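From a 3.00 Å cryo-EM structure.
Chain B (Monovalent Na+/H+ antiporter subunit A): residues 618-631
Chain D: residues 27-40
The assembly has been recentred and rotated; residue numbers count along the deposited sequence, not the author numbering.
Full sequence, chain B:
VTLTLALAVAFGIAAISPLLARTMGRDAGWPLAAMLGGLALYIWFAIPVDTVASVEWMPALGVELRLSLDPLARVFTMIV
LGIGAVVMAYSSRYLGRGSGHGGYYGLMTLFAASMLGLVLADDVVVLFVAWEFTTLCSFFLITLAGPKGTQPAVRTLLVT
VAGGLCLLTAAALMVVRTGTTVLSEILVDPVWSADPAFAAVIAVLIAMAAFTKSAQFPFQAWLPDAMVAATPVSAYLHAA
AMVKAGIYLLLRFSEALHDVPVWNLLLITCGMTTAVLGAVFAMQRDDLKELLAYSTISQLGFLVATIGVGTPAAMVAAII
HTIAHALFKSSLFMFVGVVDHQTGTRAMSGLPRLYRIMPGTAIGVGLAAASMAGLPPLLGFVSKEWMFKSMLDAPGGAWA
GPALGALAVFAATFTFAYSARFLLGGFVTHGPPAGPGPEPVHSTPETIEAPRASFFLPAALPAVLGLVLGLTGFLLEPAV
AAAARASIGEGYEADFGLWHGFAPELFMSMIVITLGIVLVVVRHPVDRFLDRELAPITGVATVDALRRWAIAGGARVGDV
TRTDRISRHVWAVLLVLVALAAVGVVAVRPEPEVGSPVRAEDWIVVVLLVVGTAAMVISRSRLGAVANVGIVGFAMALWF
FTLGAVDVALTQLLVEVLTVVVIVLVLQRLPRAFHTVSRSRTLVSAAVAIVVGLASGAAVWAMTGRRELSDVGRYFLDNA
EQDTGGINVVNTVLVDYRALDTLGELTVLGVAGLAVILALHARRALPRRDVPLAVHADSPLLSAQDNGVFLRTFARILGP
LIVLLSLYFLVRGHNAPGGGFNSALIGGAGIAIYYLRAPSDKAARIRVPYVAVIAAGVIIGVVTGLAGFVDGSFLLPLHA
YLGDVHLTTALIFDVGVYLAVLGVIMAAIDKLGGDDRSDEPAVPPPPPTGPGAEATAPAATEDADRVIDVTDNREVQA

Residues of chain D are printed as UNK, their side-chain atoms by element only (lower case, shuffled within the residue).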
ATOM      1  N   ILE B 618      10.199 -31.066   1.817  1.00 73.91           N
ATOM      2  CA  ILE B 618      11.500 -31.658   1.530  1.00 73.91           C
ATOM      3  C   ILE B 618      11.590 -32.163   0.096  1.00 73.91           C
ATOM      4  O   ILE B 618      12.574 -32.815  -0.267  1.00 73.91           O
ATOM      5  CB  ILE B 618      11.847 -32.774   2.529  1.00 73.91           C
ATOM      6  CG1 ILE B 618      11.121 -34.071   2.171  1.00 73.91           C
ATOM      7  CG2 ILE B 618      11.519 -32.339   3.946  1.00 73.91           C
ATOM      8  CD1 ILE B 618      11.491 -35.230   3.059  1.00 73.91           C
ATOM      9  N   SER B 619      10.598 -31.863  -0.738  1.00 76.24           N
ATOM     10  CA  SER B 619      10.615 -32.305  -2.125  1.00 76.24           C
ATOM     11  C   SER B 619      11.563 -31.437  -2.939  1.00 76.24           C
ATOM     12  O   SER B 619      11.440 -30.210  -2.951  1.00 76.24           O
ATOM     13  CB  SER B 619       9.211 -32.250  -2.722  1.00 76.24           C
ATOM     14  OG  SER B 619       9.107 -33.097  -3.852  1.00 76.24           O
ATOM     15  N   ARG B 620      12.507 -32.077  -3.623  1.00 81.35           N
ATOM     16  CA  ARG B 620      13.476 -31.381  -4.456  1.00 81.35           C
ATOM     17  C   ARG B 620      13.087 -31.361  -5.927  1.00 81.35           C
ATOM     18  O   ARG B 620      13.858 -30.857  -6.748  1.00 81.35           O
ATOM     19  CB  ARG B 620      14.859 -32.018  -4.301  1.00 81.35           C
ATOM     20  CG  ARG B 620      15.536 -31.710  -2.980  1.00 81.35           C
ATOM     21  CD  ARG B 620      16.536 -32.793  -2.610  1.00 81.35           C
ATOM     22  NE  ARG B 620      15.880 -34.062  -2.309  1.00 81.35           N
ATOM     23  CZ  ARG B 620      16.461 -35.072  -1.669  1.00 81.35           C
ATOM     24  NH1 ARG B 620      17.717 -34.964  -1.258  1.00 81.35           N
ATOM     25  NH2 ARG B 620      15.785 -36.190  -1.440  1.00 81.35           N
ATOM     26  N   SER B 621      11.922 -31.893  -6.281  1.00 78.44           N
ATOM     27  CA  SER B 621      11.463 -31.932  -7.661  1.00 78.44           C
ATOM     28  C   SER B 621      10.060 -31.357  -7.744  1.00 78.44           C
ATOM     29  O   SER B 621       9.222 -31.618  -6.876  1.00 78.44           O
ATOM     30  CB  SER B 621      11.476 -33.358  -8.211  1.00 78.44           C
ATOM     31  OG  SER B 621      10.189 -33.939  -8.124  1.00 78.44           O
ATOM     32  N   ARG B 622       9.807 -30.575  -8.795  1.00 75.79           N
ATOM     33  CA  ARG B 622       8.532 -29.878  -8.921  1.00 75.79           C
ATOM     34  C   ARG B 622       7.347 -30.830  -9.036  1.00 75.79           C
ATOM     35  O   ARG B 622       6.224 -30.439  -8.703  1.00 75.79           O
ATOM     36  CB  ARG B 622       8.560 -28.946 -10.131  1.00 75.79           C
ATOM     37  CG  ARG B 622       9.538 -27.794 -10.003  1.00 75.79           C
ATOM     38  CD  ARG B 622       9.462 -26.870 -11.203  1.00 75.79           C
ATOM     39  NE  ARG B 622      10.411 -25.768 -11.110  1.00 75.79           N
ATOM     40  CZ  ARG B 622      10.187 -24.650 -10.433  1.00 75.79           C
ATOM     41  NH1 ARG B 622       9.045 -24.484  -9.783  1.00 75.79           N
ATOM     42  NH2 ARG B 622      11.107 -23.697 -10.400  1.00 75.79           N
ATOM     43  N   LEU B 623       7.563 -32.062  -9.493  1.00 75.60           N
ATOM     44  CA  LEU B 623       6.447 -32.991  -9.638  1.00 75.60           C
ATOM     45  C   LEU B 623       6.073 -33.631  -8.308  1.00 75.60           C
ATOM     46  O   LEU B 623       4.883 -33.774  -7.997  1.00 75.60           O
ATOM     47  CB  LEU B 623       6.785 -34.066 -10.667  1.00 75.60           C
ATOM     48  CG  LEU B 623       5.761 -35.192 -10.754  1.00 75.60           C
ATOM     49  CD1 LEU B 623       4.439 -34.667 -11.265  1.00 75.60           C
ATOM     50  CD2 LEU B 623       6.279 -36.284 -11.650  1.00 75.60           C
ATOM     51  N   GLY B 624       7.067 -34.033  -7.516  1.00 77.32           N
ATOM     52  CA  GLY B 624       6.777 -34.489  -6.171  1.00 77.32           C
ATOM     53  C   GLY B 624       6.050 -33.442  -5.355  1.00 77.32           C
ATOM     54  O   GLY B 624       5.182 -33.773  -4.543  1.00 77.32           O
ATOM     55  N   ALA B 625       6.356 -32.166  -5.591  1.00 75.67           N
ATOM     56  CA  ALA B 625       5.710 -31.097  -4.841  1.00 75.67           C
ATOM     57  C   ALA B 625       4.240 -30.955  -5.217  1.00 75.67           C
ATOM     58  O   ALA B 625       3.393 -30.760  -4.343  1.00 75.67           O
ATOM     59  CB  ALA B 625       6.450 -29.784  -5.067  1.00 75.67           C
ATOM     60  N   VAL B 626       3.906 -31.062  -6.506  1.00 74.96           N
ATOM     61  CA  VAL B 626       2.498 -30.961  -6.880  1.00 74.96           C
ATOM     62  C   VAL B 626       1.737 -32.218  -6.466  1.00 74.96           C
ATOM     63  O   VAL B 626       0.556 -32.144  -6.096  1.00 74.96           O
ATOM     64  CB  VAL B 626       2.342 -30.665  -8.384  1.00 74.96           C
ATOM     65  CG1 VAL B 626       2.802 -31.832  -9.227  1.00 74.96           C
ATOM     66  CG2 VAL B 626       0.897 -30.344  -8.702  1.00 74.96           C
ATOM     67  N   ALA B 627       2.391 -33.381  -6.491  1.00 74.07           N
ATOM     68  CA  ALA B 627       1.744 -34.581  -5.972  1.00 74.07           C
ATOM     69  C   ALA B 627       1.456 -34.440  -4.483  1.00 74.07           C
ATOM     70  O   ALA B 627       0.370 -34.801  -4.011  1.00 74.07           O
ATOM     71  CB  ALA B 627       2.611 -35.806  -6.245  1.00 74.07           C
ATOM     72  N   ASN B 628       2.405 -33.884  -3.728  1.00 75.22           N
ATOM     73  CA  ASN B 628       2.173 -33.663  -2.308  1.00 75.22           C
ATOM     74  C   ASN B 628       1.145 -32.566  -2.070  1.00 75.22           C
ATOM     75  O   ASN B 628       0.455 -32.584  -1.051  1.00 75.22           O
ATOM     76  CB  ASN B 628       3.487 -33.331  -1.611  1.00 75.22           C
ATOM     77  CG  ASN B 628       4.384 -34.538  -1.470  1.00 75.22           C
ATOM     78  OD1 ASN B 628       5.586 -34.466  -1.719  1.00 75.22           O
ATOM     79  ND2 ASN B 628       3.801 -35.662  -1.073  1.00 75.22           N
ATOM     80  N   VAL B 629       1.015 -31.618  -2.998  1.00 75.67           N
ATOM     81  CA  VAL B 629      -0.043 -30.618  -2.883  1.00 75.67           C
ATOM     82  C   VAL B 629      -1.405 -31.273  -3.046  1.00 75.67           C
ATOM     83  O   VAL B 629      -2.339 -30.997  -2.284  1.00 75.67           O
ATOM     84  CB  VAL B 629       0.169 -29.491  -3.910  1.00 75.67           C
ATOM     85  CG1 VAL B 629      -1.158 -28.850  -4.283  1.00 75.67           C
ATOM     86  CG2 VAL B 629       1.115 -28.456  -3.353  1.00 75.67           C
ATOM     87  N   GLY B 630      -1.541 -32.151  -4.039  1.00 75.28           N
ATOM     88  CA  GLY B 630      -2.774 -32.910  -4.173  1.00 75.28           C
ATOM     89  C   GLY B 630      -3.061 -33.764  -2.953  1.00 75.28           C
ATOM     90  O   GLY B 630      -4.211 -33.888  -2.520  1.00 75.28           O
ATOM     91  N   ILE B 631      -2.016 -34.347  -2.366  1.00 75.45           N
ATOM     92  CA  ILE B 631      -2.205 -35.197  -1.195  1.00 75.45           C
ATOM     93  C   ILE B 631      -2.628 -34.371   0.012  1.00 75.45           C
ATOM     94  O   ILE B 631      -3.491 -34.786   0.792  1.00 75.45           O
ATOM     95  CB  ILE B 631      -0.925 -35.998  -0.915  1.00 75.45           C
ATOM     96  CG1 ILE B 631      -0.835 -37.174  -1.880  1.00 75.45           C
ATOM     97  CG2 ILE B 631      -0.892 -36.486   0.524  1.00 75.45           C
ATOM     98  CD1 ILE B 631       0.410 -37.960  -1.715  1.00 75.45           C
TER
ATOM     99  N   UNK D  27      12.697 -42.262  -9.676  1.00 86.31           N
ATOM    100  CA  UNK D  27      12.213 -41.571 -10.860  1.00 86.31           C
ATOM    101  C   UNK D  27      10.951 -40.791 -10.525  1.00 86.31           C
ATOM    102  O   UNK D  27      10.157 -41.197  -9.673  1.00 86.31           O
ATOM    103  c   UNK D  27      11.364 -41.907 -13.222  1.00 86.31           C
ATOM    104  c   UNK D  27      10.224 -42.145 -13.910  1.00 86.31           C
ATOM    105  n   UNK D  27      11.994 -40.868 -13.872  1.00 86.31           N
ATOM    106  n   UNK D  27      10.189 -41.256 -14.956  1.00 86.31           N
ATOM    107  c   UNK D  27      11.268 -40.496 -14.911  1.00 86.31           C
ATOM    108  c   UNK D  27      11.932 -42.553 -11.997  1.00 86.31           C
ATOM    109  N   UNK D  28      10.776 -39.657 -11.206  1.00 85.25           N
ATOM    110  CA  UNK D  28       9.617 -38.806 -10.963  1.00 85.25           C
ATOM    111  C   UNK D  28       8.299 -39.537 -11.176  1.00 85.25           C
ATOM    112  O   UNK D  28       7.282 -39.132 -10.605  1.00 85.25           O
ATOM    113  c   UNK D  28       9.677 -37.572 -11.862  1.00 85.25           C
ATOM    114  N   UNK D  29       8.293 -40.607 -11.971  1.00 84.83           N
ATOM    115  CA  UNK D  29       7.060 -41.336 -12.204  1.00 84.83           C
ATOM    116  C   UNK D  29       6.611 -42.159 -11.015  1.00 84.83           C
ATOM    117  O   UNK D  29       5.418 -42.436 -10.866  1.00 84.83           O
ATOM    118  N   UNK D  30       7.550 -42.568 -10.159  1.00 86.93           N
ATOM    119  CA  UNK D  30       7.169 -43.270  -8.937  1.00 86.93           C
ATOM    120  C   UNK D  30       6.423 -42.345  -7.987  1.00 86.93           C
ATOM    121  O   UNK D  30       5.458 -42.760  -7.333  1.00 86.93           O
ATOM    122  c   UNK D  30       9.239 -44.700  -9.181  1.00 86.93           C
ATOM    123  o   UNK D  30       8.778 -44.970 -10.307  1.00 86.93           O
ATOM    124  o   UNK D  30      10.353 -45.104  -8.787  1.00 86.93           O
ATOM    125  c   UNK D  30       8.405 -43.850  -8.253  1.00 86.93           C
ATOM    126  N   UNK D  31       6.849 -41.086  -7.907  1.00 83.42           N
ATOM    127  CA  UNK D  31       6.168 -40.101  -7.082  1.00 83.42           C
ATOM    128  C   UNK D  31       4.794 -39.732  -7.623  1.00 83.42           C
ATOM    129  O   UNK D  31       4.059 -39.002  -6.952  1.00 83.42           O
ATOM    130  c   UNK D  31       8.507 -39.161  -6.760  1.00 83.42           C
ATOM    131  n   UNK D  31      10.724 -38.233  -6.248  1.00 83.42           N
ATOM    132  n   UNK D  31      12.862 -37.823  -5.511  1.00 83.42           N
ATOM    133  c   UNK D  31       9.305 -37.926  -6.396  1.00 83.42           C
ATOM    134  c   UNK D  31      11.589 -37.466  -5.596  1.00 83.42           C
ATOM    135  c   UNK D  31       7.035 -38.849  -6.951  1.00 83.42           C
ATOM    136  n   UNK D  31      11.181 -36.340  -5.027  1.00 83.42           N
ATOM    137  N   UNK D  32       4.435 -40.203  -8.816  1.00 80.45           N
ATOM    138  CA  UNK D  32       3.091 -40.030  -9.348  1.00 80.45           C
ATOM    139  C   UNK D  32       2.222 -41.263  -9.156  1.00 80.45           C
ATOM    140  O   UNK D  32       1.030 -41.137  -8.863  1.00 80.45           O
ATOM    141  c   UNK D  32       3.149 -39.673 -10.833  1.00 80.45           C
ATOM    142  N   UNK D  33       2.793 -42.461  -9.300  1.00 80.13           N
ATOM    143  CA  UNK D  33       2.018 -43.664  -9.022  1.00 80.13           C
ATOM    144  C   UNK D  33       1.733 -43.772  -7.530  1.00 80.13           C
ATOM    145  O   UNK D  33       0.660 -44.245  -7.124  1.00 80.13           O
ATOM    146  c   UNK D  33       3.880 -45.346  -8.671  1.00 80.13           C
ATOM    147  c   UNK D  33       2.740 -44.909  -9.576  1.00 80.13           C
ATOM    148  c   UNK D  33       1.746 -46.049  -9.789  1.00 80.13           C
ATOM    149  c   UNK D  33       0.692 -45.744 -10.825  1.00 80.13           C
ATOM    150  N   UNK D  34       2.656 -43.299  -6.689  1.00 80.68           N
ATOM    151  CA  UNK D  34       2.374 -43.228  -5.261  1.00 80.68           C
ATOM    152  C   UNK D  34       1.272 -42.220  -4.977  1.00 80.68           C
ATOM    153  O   UNK D  34       0.422 -42.453  -4.112  1.00 80.68           O
ATOM    154  c   UNK D  34       3.643 -42.874  -4.490  1.00 80.68           C
ATOM    155  N   UNK D  35       1.252 -41.106  -5.711  1.00 80.66           N
ATOM    156  CA  UNK D  35       0.174 -40.136  -5.551  1.00 80.66           C
ATOM    157  C   UNK D  35      -1.167 -40.734  -5.946  1.00 80.66           C
ATOM    158  O   UNK D  35      -2.182 -40.481  -5.293  1.00 80.66           O
ATOM    159  c   UNK D  35       0.461 -38.887  -6.382  1.00 80.66           C
ATOM    160  N   UNK D  36      -1.190 -41.526  -7.018  1.00 80.97           N
ATOM    161  CA  UNK D  36      -2.427 -42.182  -7.431  1.00 80.97           C
ATOM    162  C   UNK D  36      -2.916 -43.151  -6.359  1.00 80.97           C
ATOM    163  O   UNK D  36      -4.086 -43.106  -5.943  1.00 80.97           O
ATOM    164  c   UNK D  36      -3.396 -43.753  -9.162  1.00 80.97           C
ATOM    165  c   UNK D  36      -2.210 -42.906  -8.758  1.00 80.97           C
ATOM    166  o   UNK D  36      -4.340 -43.206  -9.769  1.00 80.97           O
ATOM    167  o   UNK D  36      -3.384 -44.968  -8.873  1.00 80.97           O
ATOM    168  N   UNK D  37      -2.033 -44.045  -5.907  1.00 78.00           N
ATOM    169  CA  UNK D  37      -2.408 -44.976  -4.849  1.00 78.00           C
ATOM    170  C   UNK D  37      -2.871 -44.239  -3.602  1.00 78.00           C
ATOM    171  O   UNK D  37      -3.802 -44.687  -2.925  1.00 78.00           O
ATOM    172  c   UNK D  37      -1.235 -45.903  -4.522  1.00 78.00           C
ATOM    173  c   UNK D  37      -1.492 -47.133  -3.646  1.00 78.00           C
ATOM    174  c   UNK D  37      -2.845 -47.739  -3.966  1.00 78.00           C
ATOM    175  c   UNK D  37      -1.386 -46.817  -2.164  1.00 78.00           C
ATOM    176  N   UNK D  38      -2.261 -43.092  -3.298  1.00 77.46           N
ATOM    177  CA  UNK D  38      -2.642 -42.351  -2.104  1.00 77.46           C
ATOM    178  C   UNK D  38      -3.982 -41.653  -2.280  1.00 77.46           C
ATOM    179  O   UNK D  38      -4.753 -41.549  -1.325  1.00 77.46           O
ATOM    180  c   UNK D  38      -1.548 -41.354  -1.739  1.00 77.46           C
ATOM    181  c   UNK D  38       0.868 -41.058  -1.123  1.00 77.46           C
ATOM    182  c   UNK D  38      -0.250 -42.048  -1.341  1.00 77.46           C
ATOM    183  c   UNK D  38      -0.495 -42.842  -0.082  1.00 77.46           C
ATOM    184  N   UNK D  39      -4.286 -41.169  -3.483  1.00 77.36           N
ATOM    185  CA  UNK D  39      -5.614 -40.613  -3.724  1.00 77.36           C
ATOM    186  C   UNK D  39      -6.683 -41.678  -3.534  1.00 77.36           C
ATOM    187  O   UNK D  39      -7.734 -41.423  -2.929  1.00 77.36           O
ATOM    188  c   UNK D  39      -3.363 -37.640  -6.897  1.00 77.36           C
ATOM    189  c   UNK D  39      -4.732 -38.903  -5.381  1.00 77.36           C
ATOM    190  c   UNK D  39      -5.703 -40.018  -5.129  1.00 77.36           C
ATOM    191  c   UNK D  39      -2.934 -36.844  -5.858  1.00 77.36           C
ATOM    192  c   UNK D  39      -4.258 -38.661  -6.658  1.00 77.36           C
ATOM    193  c   UNK D  39      -4.294 -38.097  -4.347  1.00 77.36           C
ATOM    194  c   UNK D  39      -3.401 -37.073  -4.582  1.00 77.36           C
ATOM    195  N   UNK D  40      -6.423 -42.889  -4.024  1.00 79.13           N
ATOM    196  CA  UNK D  40      -7.411 -43.951  -3.853  1.00 79.13           C
ATOM    197  C   UNK D  40      -7.521 -44.370  -2.388  1.00 79.13           C
ATOM    198  O   UNK D  40      -8.625 -44.635  -1.889  1.00 79.13           O
ATOM    199  c   UNK D  40      -8.493 -45.599  -6.764  1.00 79.13           C
ATOM    200  c   UNK D  40      -7.436 -44.917  -6.196  1.00 79.13           C
ATOM    201  c   UNK D  40      -8.839 -45.396  -8.081  1.00 79.13           C
ATOM    202  c   UNK D  40      -6.732 -44.024  -6.979  1.00 79.13           C
ATOM    203  c   UNK D  40      -7.063 -45.134  -4.755  1.00 79.13           C
ATOM    204  c   UNK D  40      -8.126 -44.504  -8.849  1.00 79.13           C
ATOM    205  c   UNK D  40      -7.073 -43.816  -8.297  1.00 79.13           C
TER

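Position 27 carries one carbon and then a five-membered ring of three carbons and two nitrogens, out of reach of chain B: His D27. At position 28 there is a single carbon; the CA-to-CB bond points toward chain B, the CB of 28 lies 3.6 Å from Leu B623 CD2, and the backbone O of 28 lies 3.2 Å from that same CD2. It is Ala D28, and the leucine packs on both its CB and its backbone O. Position 29 has no side-chain atoms, hence Gly D29; a CB here would be crowded by the ring of His D27.

Position 30 has two carbons, the second bearing two oxygens, and is out of reach of chain B: Asp D30. Position 31 is the long one: three carbons, a nitrogen, then a carbon carrying two more nitrogens. It runs past the start of the chain B helix and is Arg D31. Its CD passes 4.3 Å from Gly B624 CA, and its NH1 ends 4.0 Å from both Ser B619 OG and Ser B621 OG, too far for hydrogen bonds. Ser B621 OG instead caps its own helix, accepting from Gly B624 N at 3.2 Å.

Position 32, one carbon set sideways, is Ala D32. Position 33 has four carbons forked at the first, one arm two carbons long, and is out of reach: Ile D33. Position 34, one carbon, is Ala D34. Position 35 also has one carbon, but its CA-to-CB bond points toward chain B and its CB meets Ala B627 CB at 3.8 Å: Ala D35.

Position 36, two carbons with two oxygens on the second, is Asp D36, and position 37, four carbons forked at the second, is Leu D37; neither touches chain B. Position 38 has the same fork but points toward chain B, one arm reaching Ile B631: Leu D38, with CD1 3.2 Å from Ile B631 CD1. Position 39 is one carbon and a six-carbon ring whose end turns to chain B: Phe D39. Its CE1 lies 3.7 Å from both Gly B630 C and Ile B631 CG1. Position 40, one carbon and then another six-carbon ring, is out of reach: Phe D40.

The helices run nearly parallel, 6° apart, with axes approaching to 9.3 Å. Gly B630 leaves room for the ring: an ideal CB there would lie 3.1 Å from Phe D39 CZ, a tight fit. With no hydrogen bond across the contact, the rule to read is shape: at the two nearest CA pairs at least one side is small, Gly B624 CA beside Arg D31 CA at 5.7 Å and Ala B627 CA beside Ala D35 CA at 5.8 Å.

Chain D 27-40: HAGDRAIAADLLFF
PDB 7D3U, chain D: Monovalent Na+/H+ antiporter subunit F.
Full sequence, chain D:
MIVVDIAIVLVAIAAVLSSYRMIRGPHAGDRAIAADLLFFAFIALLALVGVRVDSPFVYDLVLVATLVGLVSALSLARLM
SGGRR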